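Side-chain contacts in telomere length regulator taz1 (Schizosaccharomyces pombe, PDB 4ZMI), which binds double-stranded telomeric DNA and regulates telomere length and function in fission yeast, this chain being its helical domain: residues A[86-89]-A[90-94]; A[181-184]-A[185-189]. All coordinates share one frame; numbering follows the deposited sequence.

In the fold
Contact 1 (86-94) comes first along the chain and contact 2 (181-189) follows in series, both within the all-helical domain that belongs to the telomere repeat binding factor family. Their centres are about 21 Å apart and their nearest atoms about 10 Å apart, so the two do not touch. Each lies towards the periphery, with its centre about 20 Å (contact 1) or 19 Å (contact 2) from the centre of the chain. Contact 1 is the end of helix 85-91 and its turn, set against helix 5-35; contact 2 is the linker between helices 176-182 and 185-189, beside helices 118-130 and 192-203. Both lie where one helix gives way to the next.

Contact 1: residues A[86-89]-A[90-94]; sequences AYWC and LFEDL
W88 and E92, one helical turn apart, bring an indole and a carboxylate together at nearly a right angle: the two planes stand 87° apart. The glutamate's OE2 lies over one face of the ring, 3.9 Å from W88 NE1, while nearer the backbone its CB packs against W88 CD1 at 3.7 Å. Torsions explain the meeting. In W88, CG stands opposite the backbone N (chi1 -154°), and E92 makes the same choice before running on extended, so its chain passes the pyrrole side of the indole. With an alanine in place of W88, the E92 side chain would probably lose the surface that it packs against and be freer to turn.

L90 has its CG beside its own backbone N, and that branch point reaches the carbonyl O of A86 at 3.4 Å, whereas F91 presents CD1 to Y87 O obliquely at 3.5 Å. The Y87 and F91 rings each meet the W3 ring with their planes nearly parallel, and F91 also touches V12 of helix 5-35; this is the buried side of the segment.

Along the backbone, L90 N bonds to A86 O at 3.3 Å, and F91 N is shared between Y87 O and W88 O. W88 O in turn accepts two donors, E92 N at 2.6 Å and F91 N at 3.0 Å, the latter from above its carbonyl plane. A type I beta turn runs from F91 to L94, the N-cap of helix 95-107. It joins helix 85-91 to helix 95-107, as between successive helices of an all-helical domain.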
loop_
_atom_site.group_PDB
_atom_site.type_symbol
_atom_site.label_atom_id
_atom_site.label_comp_id
_atom_site.label_asym_id
_atom_site.label_seq_id
_atom_site.Cartn_x
_atom_site.Cartn_y
_atom_site.Cartn_z
ATOM N N ALA A 86 -6.344 -21.891 -1.388
ATOM C CA ALA A 86 -4.967 -22.363 -1.345
ATOM C C ALA A 86 -4.080 -21.377 -0.584
ATOM O O ALA A 86 -3.206 -21.772 0.200
ATOM C CB ALA A 86 -4.441 -22.578 -2.756
ATOM N N TYR A 87 -4.312 -20.082 -0.794
ATOM C CA TYR A 87 -3.462 -19.084 -0.146
ATOM C C TYR A 87 -3.866 -18.854 1.300
ATOM O O TYR A 87 -3.008 -18.660 2.176
ATOM C CB TYR A 87 -3.416 -17.783 -0.953
ATOM C CG TYR A 87 -2.894 -18.016 -2.341
ATOM C CD1 TYR A 87 -3.738 -18.453 -3.350
ATOM C CD2 TYR A 87 -1.552 -17.838 -2.638
ATOM C CE1 TYR A 87 -3.268 -18.697 -4.627
ATOM C CE2 TYR A 87 -1.070 -18.073 -3.920
ATOM C CZ TYR A 87 -1.935 -18.508 -4.902
ATOM O OH TYR A 87 -1.492 -18.748 -6.172
ATOM N N TRP A 88 -5.169 -18.887 1.556
ATOM C CA TRP A 88 -5.665 -18.828 2.933
ATOM C C TRP A 88 -4.943 -19.854 3.807
ATOM O O TRP A 88 -4.303 -19.501 4.799
ATOM C CB TRP A 88 -7.165 -19.114 2.962
ATOM C CG TRP A 88 -7.898 -18.516 4.129
ATOM C CD1 TRP A 88 -7.360 -17.984 5.270
ATOM C CD2 TRP A 88 -9.314 -18.376 4.249
ATOM N NE1 TRP A 88 -8.362 -17.522 6.090
ATOM C CE2 TRP A 88 -9.570 -17.750 5.485
ATOM C CE3 TRP A 88 -10.391 -18.718 3.427
ATOM C CZ2 TRP A 88 -10.861 -17.462 5.916
ATOM C CZ3 TRP A 88 -11.664 -18.432 3.851
ATOM C CH2 TRP A 88 -11.893 -17.812 5.087
ATOM N N CYS A 89 -5.022 -21.124 3.409
ATOM C CA CYS A 89 -4.420 -22.199 4.195
ATOM C C CYS A 89 -2.937 -21.968 4.390
ATOM O O CYS A 89 -2.416 -22.132 5.489
ATOM C CB CYS A 89 -4.644 -23.541 3.520
ATOM S SG CYS A 89 -6.361 -23.831 3.136
ATOM N N LEU A 90 -2.257 -21.576 3.319
ATOM C CA LEU A 90 -0.836 -21.289 3.416
ATOM C C LEU A 90 -0.518 -20.204 4.433
ATOM O O LEU A 90 0.498 -20.300 5.116
ATOM C CB LEU A 90 -0.257 -20.899 2.058
ATOM C CG LEU A 90 0.014 -22.062 1.101
ATOM C CD1 LEU A 90 0.223 -21.522 -0.285
ATOM C CD2 LEU A 90 1.231 -22.865 1.540
ATOM N N PHE A 91 -1.372 -19.181 4.544
ATOM C CA PHE A 91 -0.992 -17.980 5.309
ATOM C C PHE A 91 -1.803 -17.634 6.553
ATOM O O PHE A 91 -1.356 -16.834 7.380
ATOM C CB PHE A 91 -0.926 -16.757 4.400
ATOM C CG PHE A 91 0.225 -16.781 3.464
ATOM C CD1 PHE A 91 0.021 -16.980 2.113
ATOM C CD2 PHE A 91 1.515 -16.626 3.934
ATOM C CE1 PHE A 91 1.077 -17.006 1.243
ATOM C CE2 PHE A 91 2.582 -16.658 3.073
ATOM C CZ PHE A 91 2.369 -16.852 1.732
ATOM N N GLU A 92 -2.987 -18.224 6.667
ATOM C CA GLU A 92 -3.895 -18.026 7.802
ATOM C C GLU A 92 -3.218 -17.867 9.183
ATOM O O GLU A 92 -3.705 -17.132 10.034
ATOM C CB GLU A 92 -4.913 -19.176 7.808
ATOM C CG GLU A 92 -5.782 -19.322 9.038
ATOM C CD GLU A 92 -6.568 -20.622 9.010
ATOM O OE1 GLU A 92 -6.318 -21.500 9.868
ATOM O OE2 GLU A 92 -7.431 -20.766 8.119
ATOM N N ASP A 93 -2.091 -18.542 9.396
ATOM C CA ASP A 93 -1.373 -18.459 10.671
ATOM C C ASP A 93 -0.467 -17.241 10.730
ATOM O O ASP A 93 -0.219 -16.687 11.802
ATOM C CB ASP A 93 -0.505 -19.710 10.897
ATOM C CG ASP A 93 -1.241 -20.830 11.627
ATOM O OD1 ASP A 93 -1.627 -20.626 12.798
ATOM O OD2 ASP A 93 -1.400 -21.927 11.042
ATOM N N LEU A 94 0.026 -16.831 9.569
ATOM C CA LEU A 94 1.122 -15.873 9.490
ATOM C C LEU A 94 0.696 -14.417 9.325
ATOM O O LEU A 94 1.441 -13.624 8.754
ATOM C CB LEU A 94 2.032 -16.251 8.325
ATOM C CG LEU A 94 2.721 -17.599 8.455
ATOM C CD1 LEU A 94 3.416 -17.988 7.160
ATOM C CD2 LEU A 94 3.703 -17.515 9.596
#

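Contact 2: residues A[181-184]-A[185-189]; sequences VVCG and QVWKS
C183 and W187 make the principal apolar contact here, their CB atoms meeting at 3.4 Å. C183 CB also lies 3.6 Å from W187 CG, so the cysteine packs at the root of the indole and not at its far end.

The second kind of interaction is sulfur-aromatic. C183 SG sits 4.4 Å from the centroid of the W187 five-membered ring and 55° off its normal, an oblique approach whose nearest ring atom is CD1, at 3.6 Å. The same sulfur touches K188 CG at 3.7 Å, and thus rests against two successive residues of the helix. With chi1 at 61°, C183 places SG between its own N and carbonyl carbon; W187 instead has CG opposite its N (chi1 -176°), which carries the indole away from the linker. There it is buried among L128 and L129 of helix 118-130 and I192, C193 and L196 of helix 192-203.

Backbone bonding supplies the remaining evidence. C183 is the first residue to leave helical geometry after helix 176-182, and the new helix has its own bond from S189 N to Q185 O at 2.8 Å. Backbone bonds also tie G184 to L129 and V186 to A131, fastening the link to the end of helix 118-130. The arrangement is a tight helix-to-helix linker in the helical domain; through its contacts with helices 118-130 and 192-203, the tryptophan of the following short helix probably helps anchor the junction.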
loop_
_atom_site.group_PDB
_atom_site.type_symbol
_atom_site.label_atom_id
_atom_site.label_comp_id
_atom_site.label_asym_id
_atom_site.label_seq_id
_atom_site.Cartn_x
_atom_site.Cartn_y
_atom_site.Cartn_z
ATOM N N VAL A 181 -16.333 -9.496 -6.633
ATOM C CA VAL A 181 -16.281 -10.915 -6.332
ATOM C C VAL A 181 -15.348 -11.199 -5.148
ATOM O O VAL A 181 -15.558 -12.164 -4.405
ATOM C CB VAL A 181 -15.885 -11.727 -7.598
ATOM C CG1 VAL A 181 -15.242 -13.062 -7.258
ATOM C CG2 VAL A 181 -17.091 -11.917 -8.507
ATOM N N VAL A 182 -14.334 -10.353 -4.951
ATOM C CA VAL A 182 -13.364 -10.598 -3.883
ATOM C C VAL A 182 -13.493 -9.683 -2.670
ATOM O O VAL A 182 -12.809 -9.882 -1.668
ATOM C CB VAL A 182 -11.932 -10.503 -4.400
ATOM C CG1 VAL A 182 -11.776 -11.374 -5.636
ATOM C CG2 VAL A 182 -11.572 -9.040 -4.718
ATOM N N CYS A 183 -14.372 -8.692 -2.740
ATOM C CA CYS A 183 -14.418 -7.674 -1.693
ATOM C C CYS A 183 -15.178 -8.095 -0.440
ATOM O O CYS A 183 -15.892 -9.082 -0.448
ATOM C CB CYS A 183 -15.045 -6.398 -2.248
ATOM S SG CYS A 183 -16.735 -6.624 -2.824
ATOM N N GLY A 184 -15.028 -7.323 0.633
ATOM C CA GLY A 184 -15.847 -7.486 1.822
ATOM C C GLY A 184 -17.176 -6.756 1.694
ATOM O O GLY A 184 -17.536 -6.282 0.619
ATOM N N GLN A 185 -17.903 -6.652 2.797
ATOM C CA GLN A 185 -19.231 -6.057 2.791
ATOM C C GLN A 185 -19.220 -4.588 2.405
ATOM O O GLN A 185 -20.065 -4.139 1.634
ATOM C CB GLN A 185 -19.918 -6.212 4.153
ATOM C CG GLN A 185 -21.364 -5.716 4.180
ATOM C CD GLN A 185 -21.948 -5.659 5.583
ATOM O OE1 GLN A 185 -21.380 -6.210 6.530
ATOM N NE2 GLN A 185 -23.087 -4.982 5.724
ATOM N N VAL A 186 -18.265 -3.841 2.940
ATOM C CA VAL A 186 -18.300 -2.394 2.806
ATOM C C VAL A 186 -18.222 -1.958 1.350
ATOM O O VAL A 186 -18.876 -0.997 0.945
ATOM C CB VAL A 186 -17.169 -1.739 3.595
ATOM C CG1 VAL A 186 -17.332 -0.232 3.568
ATOM C CG2 VAL A 186 -17.172 -2.245 5.028
ATOM N N TRP A 187 -17.427 -2.678 0.566
ATOM C CA TRP A 187 -17.182 -2.300 -0.817
ATOM C C TRP A 187 -18.454 -2.282 -1.633
ATOM O O TRP A 187 -18.733 -1.316 -2.337
ATOM C CB TRP A 187 -16.191 -3.252 -1.454
ATOM C CG TRP A 187 -15.796 -2.882 -2.855
ATOM C CD1 TRP A 187 -16.411 -3.267 -4.015
ATOM C CD2 TRP A 187 -14.673 -2.092 -3.242
ATOM N NE1 TRP A 187 -15.741 -2.759 -5.097
ATOM C CE2 TRP A 187 -14.667 -2.033 -4.649
ATOM C CE3 TRP A 187 -13.679 -1.413 -2.539
ATOM C CZ2 TRP A 187 -13.715 -1.316 -5.361
ATOM C CZ3 TRP A 187 -12.722 -0.709 -3.250
ATOM C CH2 TRP A 187 -12.745 -0.666 -4.645
ATOM N N LYS A 188 -19.217 -3.361 -1.551
ATOM C CA LYS A 188 -20.512 -3.401 -2.212
ATOM C C LYS A 188 -21.523 -2.500 -1.508
ATOM O O LYS A 188 -22.205 -1.705 -2.155
ATOM C CB LYS A 188 -21.049 -4.832 -2.275
ATOM C CG LYS A 188 -20.323 -5.732 -3.262
ATOM C CD LYS A 188 -21.296 -6.429 -4.207
ATOM C CE LYS A 188 -22.016 -5.431 -5.111
ATOM N NZ LYS A 188 -22.847 -6.103 -6.157
ATOM N N SER A 189 -21.610 -2.617 -0.185
ATOM C CA SER A 189 -22.663 -1.946 0.581
ATOM C C SER A 189 -22.651 -0.424 0.452
ATOM O O SER A 189 -23.704 0.208 0.289
ATOM C CB SER A 189 -22.572 -2.325 2.059
ATOM O OG SER A 189 -21.520 -1.625 2.698
#